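Local structure of GDSL-like Lipase/Acylhydrolase family protein (Neisseria meningitidis, 4K7J) at residues 322-327 with 362-367. The protein is a peptidoglycan O-acetylesterase of the SGNH hydrolase family, an enzyme that removes O-acetyl groups from peptidoglycan. Residues are numbered along the deposited sequence; the frame is centred on the assembly and turned at random.
Sequences MFWSWQ and EMLADS
Strand 322-325 and the helical segment 362-367 run roughly antiparallel, with 143° between their directions, and their axes come within 10.2 Å. Trp324 faces Leu364, with their CA atoms 7.5 Å apart. The indole of Trp324 bridges this distance and carries nearly all of the contact from the strand side. With chi1 at -169°, CG stands opposite the backbone N, which carries the ring out toward the helix. Leu364 lies over one face of the indole. Its CD1 methyl sits 3.6 Å from the centroid of the Trp324 five-membered ring, almost on the ring normal, in a CH-pi contact. The benzo side of the indole meets the helix backbone: Trp324 CZ2 is 3.5 Å from Leu364 N. Met363 comes in at the ring edge, in plane, with its CB 3.9 Å from Trp324 CZ2.

This is packing of a C-terminal helix on the central sheet of the SGNH hydrolase alpha/beta fold. Strand 322-325 pairs in parallel with strand 281-286 and antiparallel with strand 28-30. Leu28 of the latter touches both Trp324 and Ser367, and Phe69 of helix 68-81 packs on Leu364.

One polar bond crosses the contact. Trp324 NE1 donates to Ser367 OG at 3.2 Å. The bond is bent, with an angle of 143° at the hydrogen, and the oxygen lies somewhat out of the indole plane. Ser367 OG in turn donates to Met363 O, one turn back in the helix, at 3.0 Å. The hydroxyl thus relays between the indole N-H and the helix backbone, and these two bonds restrict its rotation. Met363 O also accepts from Ser367 N, at 2.9 Å, and the two donors approach from opposite faces of the carbonyl plane.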
ATOM      1  N   MET A 322      11.216   2.443 -11.177  1.00 16.01           N
ATOM      2  CA  MET A 322      10.689   1.422 -12.068  1.00 17.24           C
ATOM      3  C   MET A 322       9.272   1.819 -12.465  1.00 20.72           C
ATOM      4  O   MET A 322       8.634   2.599 -11.757  1.00 19.14           O
ATOM      5  CB  MET A 322      10.689   0.064 -11.384  1.00 18.38           C
ATOM      6  CG  MET A 322      12.096  -0.499 -11.177  1.00 21.09           C
ATOM      7  SD  MET A 322      12.078  -1.985 -10.165  1.00 22.89           S
ATOM      8  CE  MET A 322      11.673  -1.286  -8.562  1.00 25.12           C
ATOM      9  N   PHE A 323       8.806   1.304 -13.603  1.00 17.00           N
ATOM     10  CA  PHE A 323       7.474   1.592 -14.123  1.00 15.62           C
ATOM     11  C   PHE A 323       6.852   0.301 -14.654  1.00 19.47           C
ATOM     12  O   PHE A 323       7.459  -0.396 -15.460  1.00 21.70           O
ATOM     13  CB  PHE A 323       7.550   2.646 -15.234  1.00 14.81           C
ATOM     14  CG  PHE A 323       6.215   3.008 -15.831  1.00 22.23           C
ATOM     15  CD1 PHE A 323       5.384   3.931 -15.208  1.00 16.47           C
ATOM     16  CD2 PHE A 323       5.796   2.435 -17.024  1.00 22.65           C
ATOM     17  CE1 PHE A 323       4.167   4.266 -15.751  1.00 21.06           C
ATOM     18  CE2 PHE A 323       4.575   2.769 -17.574  1.00 20.56           C
ATOM     19  CZ  PHE A 323       3.760   3.683 -16.939  1.00 19.29           C
ATOM     20  N   TRP A 324       5.651  -0.030 -14.184  1.00 17.18           N
ATOM     21  CA  TRP A 324       4.941  -1.198 -14.668  1.00 16.23           C
ATOM     22  C   TRP A 324       3.648  -0.754 -15.332  1.00 19.07           C
ATOM     23  O   TRP A 324       2.801  -0.132 -14.698  1.00 17.44           O
ATOM     24  CB  TRP A 324       4.640  -2.145 -13.520  1.00 15.29           C
ATOM     25  CG  TRP A 324       4.151  -3.489 -13.935  1.00 17.10           C
ATOM     26  CD1 TRP A 324       4.894  -4.509 -14.452  1.00 23.05           C
ATOM     27  CD2 TRP A 324       2.811  -3.989 -13.822  1.00 22.54           C
ATOM     28  NE1 TRP A 324       4.100  -5.602 -14.688  1.00 20.95           N
ATOM     29  CE2 TRP A 324       2.817  -5.310 -14.306  1.00 22.33           C
ATOM     30  CE3 TRP A 324       1.610  -3.445 -13.354  1.00 16.27           C
ATOM     31  CZ2 TRP A 324       1.664  -6.099 -14.339  1.00 19.44           C
ATOM     32  CZ3 TRP A 324       0.467  -4.225 -13.393  1.00 19.86           C
ATOM     33  CH2 TRP A 324       0.505  -5.540 -13.881  1.00 18.98           C
ATOM     34  N   SER A 325       3.500  -1.068 -16.614  1.00 20.82           N
ATOM     35  CA  SER A 325       2.319  -0.632 -17.353  1.00 16.60           C
ATOM     36  C   SER A 325       1.172  -1.613 -17.218  1.00 18.59           C
ATOM     37  O   SER A 325       1.113  -2.628 -17.926  1.00 19.37           O
ATOM     38  CB  SER A 325       2.627  -0.433 -18.840  1.00 19.05           C
ATOM     39  OG  SER A 325       1.419  -0.161 -19.538  1.00 22.19           O
ATOM     40  N   TRP A 326       0.258  -1.298 -16.309  1.00 19.89           N
ATOM     41  CA  TRP A 326      -0.940  -2.096 -16.103  1.00 17.13           C
ATOM     42  C   TRP A 326      -1.757  -2.106 -17.389  1.00 18.98           C
ATOM     43  O   TRP A 326      -2.338  -3.124 -17.746  1.00 17.83           O
ATOM     44  CB  TRP A 326      -1.745  -1.508 -14.940  1.00 14.56           C
ATOM     45  CG  TRP A 326      -2.794  -2.391 -14.358  1.00 20.60           C
ATOM     46  CD1 TRP A 326      -3.378  -3.489 -14.937  1.00 17.21           C
ATOM     47  CD2 TRP A 326      -3.384  -2.261 -13.056  1.00 18.81           C
ATOM     48  NE1 TRP A 326      -4.304  -4.037 -14.074  1.00 17.94           N
ATOM     49  CE2 TRP A 326      -4.327  -3.301 -12.916  1.00 17.67           C
ATOM     50  CE3 TRP A 326      -3.203  -1.364 -11.995  1.00 18.28           C
ATOM     51  CZ2 TRP A 326      -5.093  -3.467 -11.756  1.00 17.56           C
ATOM     52  CZ3 TRP A 326      -3.973  -1.522 -10.848  1.00 15.39           C
ATOM     53  CH2 TRP A 326      -4.899  -2.569 -10.736  1.00 18.99           C
ATOM     54  N   GLN A 327      -1.798  -0.991 -18.110  1.00 16.09           N
ATOM     55  CA  GLN A 327      -2.520  -1.032 -19.385  1.00 19.53           C
ATOM     56  C   GLN A 327      -1.894  -2.045 -20.343  1.00 19.49           C
ATOM     57  O   GLN A 327      -2.611  -2.805 -20.986  1.00 18.90           O
ATOM     58  CB  GLN A 327      -2.677   0.345 -20.048  1.00 15.80           C
ATOM     59  CG  GLN A 327      -3.383   0.239 -21.412  1.00 19.74           C
ATOM     60  CD  GLN A 327      -3.833   1.566 -21.979  1.00 22.33           C
ATOM     61  OE1 GLN A 327      -4.749   2.208 -21.453  1.00 20.87           O
ATOM     62  NE2 GLN A 327      -3.207   1.977 -23.078  1.00 24.51           N
ATOM     63  N   GLU A 362      -0.311 -11.210 -10.477  1.00 18.48           N
ATOM     64  CA  GLU A 362       0.558 -12.338 -10.809  1.00 16.93           C
ATOM     65  C   GLU A 362       1.518 -11.946 -11.933  1.00 19.79           C
ATOM     66  O   GLU A 362       2.679 -12.351 -11.945  1.00 28.72           O
ATOM     67  CB  GLU A 362      -0.266 -13.581 -11.179  1.00 24.00           C
ATOM     68  CG  GLU A 362      -0.936 -14.263  -9.980  1.00 18.90           C
ATOM     69  CD  GLU A 362      -1.712 -15.517 -10.359  1.00 27.82           C
ATOM     70  OE1 GLU A 362      -1.622 -15.951 -11.524  1.00 31.35           O
ATOM     71  OE2 GLU A 362      -2.416 -16.073  -9.490  1.00 27.86           O
ATOM     72  N   MET A 363       1.042 -11.118 -12.856  1.00 22.35           N
ATOM     73  CA  MET A 363       1.906 -10.598 -13.911  1.00 25.53           C
ATOM     74  C   MET A 363       2.982  -9.668 -13.347  1.00 26.83           C
ATOM     75  O   MET A 363       4.146  -9.737 -13.764  1.00 23.86           O
ATOM     76  CB  MET A 363       1.090  -9.897 -14.997  1.00 22.97           C
ATOM     77  CG  MET A 363       0.203 -10.845 -15.786  1.00 24.44           C
ATOM     78  SD  MET A 363      -0.499 -10.086 -17.263  1.00 34.94           S
ATOM     79  CE  MET A 363      -2.025  -9.401 -16.682  1.00 22.08           C
ATOM     80  N   LEU A 364       2.599  -8.814 -12.394  1.00 19.81           N
ATOM     81  CA  LEU A 364       3.568  -7.945 -11.733  1.00 24.43           C
ATOM     82  C   LEU A 364       4.593  -8.766 -10.975  1.00 21.12           C
ATOM     83  O   LEU A 364       5.792  -8.469 -11.008  1.00 22.55           O
ATOM     84  CB  LEU A 364       2.876  -6.970 -10.774  1.00 20.17           C
ATOM     85  CG  LEU A 364       3.805  -6.095  -9.930  1.00 18.64           C
ATOM     86  CD1 LEU A 364       4.799  -5.339 -10.826  1.00 17.42           C
ATOM     87  CD2 LEU A 364       2.984  -5.132  -9.059  1.00 15.95           C
ATOM     88  N   ALA A 365       4.121  -9.797 -10.280  1.00 21.25           N
ATOM     89  CA  ALA A 365       5.014 -10.661  -9.514  1.00 20.53           C
ATOM     90  C   ALA A 365       5.998 -11.344 -10.464  1.00 24.30           C
ATOM     91  O   ALA A 365       7.212 -11.412 -10.182  1.00 26.93           O
ATOM     92  CB  ALA A 365       4.213 -11.684  -8.742  1.00 23.19           C
ATOM     93  N   ASP A 366       5.466 -11.822 -11.589  1.00 20.04           N
ATOM     94  CA  ASP A 366       6.277 -12.357 -12.691  1.00 27.79           C
ATOM     95  C   ASP A 366       7.378 -11.384 -13.082  1.00 28.10           C
ATOM     96  O   ASP A 366       8.550 -11.753 -13.126  1.00 23.89           O
ATOM     97  CB  ASP A 366       5.423 -12.599 -13.938  1.00 27.75           C
ATOM     98  CG  ASP A 366       4.544 -13.827 -13.828  1.00 31.30           C
ATOM     99  OD1 ASP A 366       4.842 -14.694 -12.990  1.00 26.04           O
ATOM    100  OD2 ASP A 366       3.560 -13.923 -14.595  1.00 32.43           O
ATOM    101  N   SER A 367       6.983 -10.146 -13.378  1.00 20.42           N
ATOM    102  CA  SER A 367       7.919  -9.105 -13.792  1.00 27.10           C
ATOM    103  C   SER A 367       9.034  -8.852 -12.761  1.00 24.10           C
ATOM    104  O   SER A 367      10.194  -8.641 -13.125  1.00 26.63           O
ATOM    105  CB  SER A 367       7.168  -7.801 -14.102  1.00 25.54           C
ATOM    106  OG  SER A 367       6.151  -7.995 -15.088  1.00 27.29           O
TER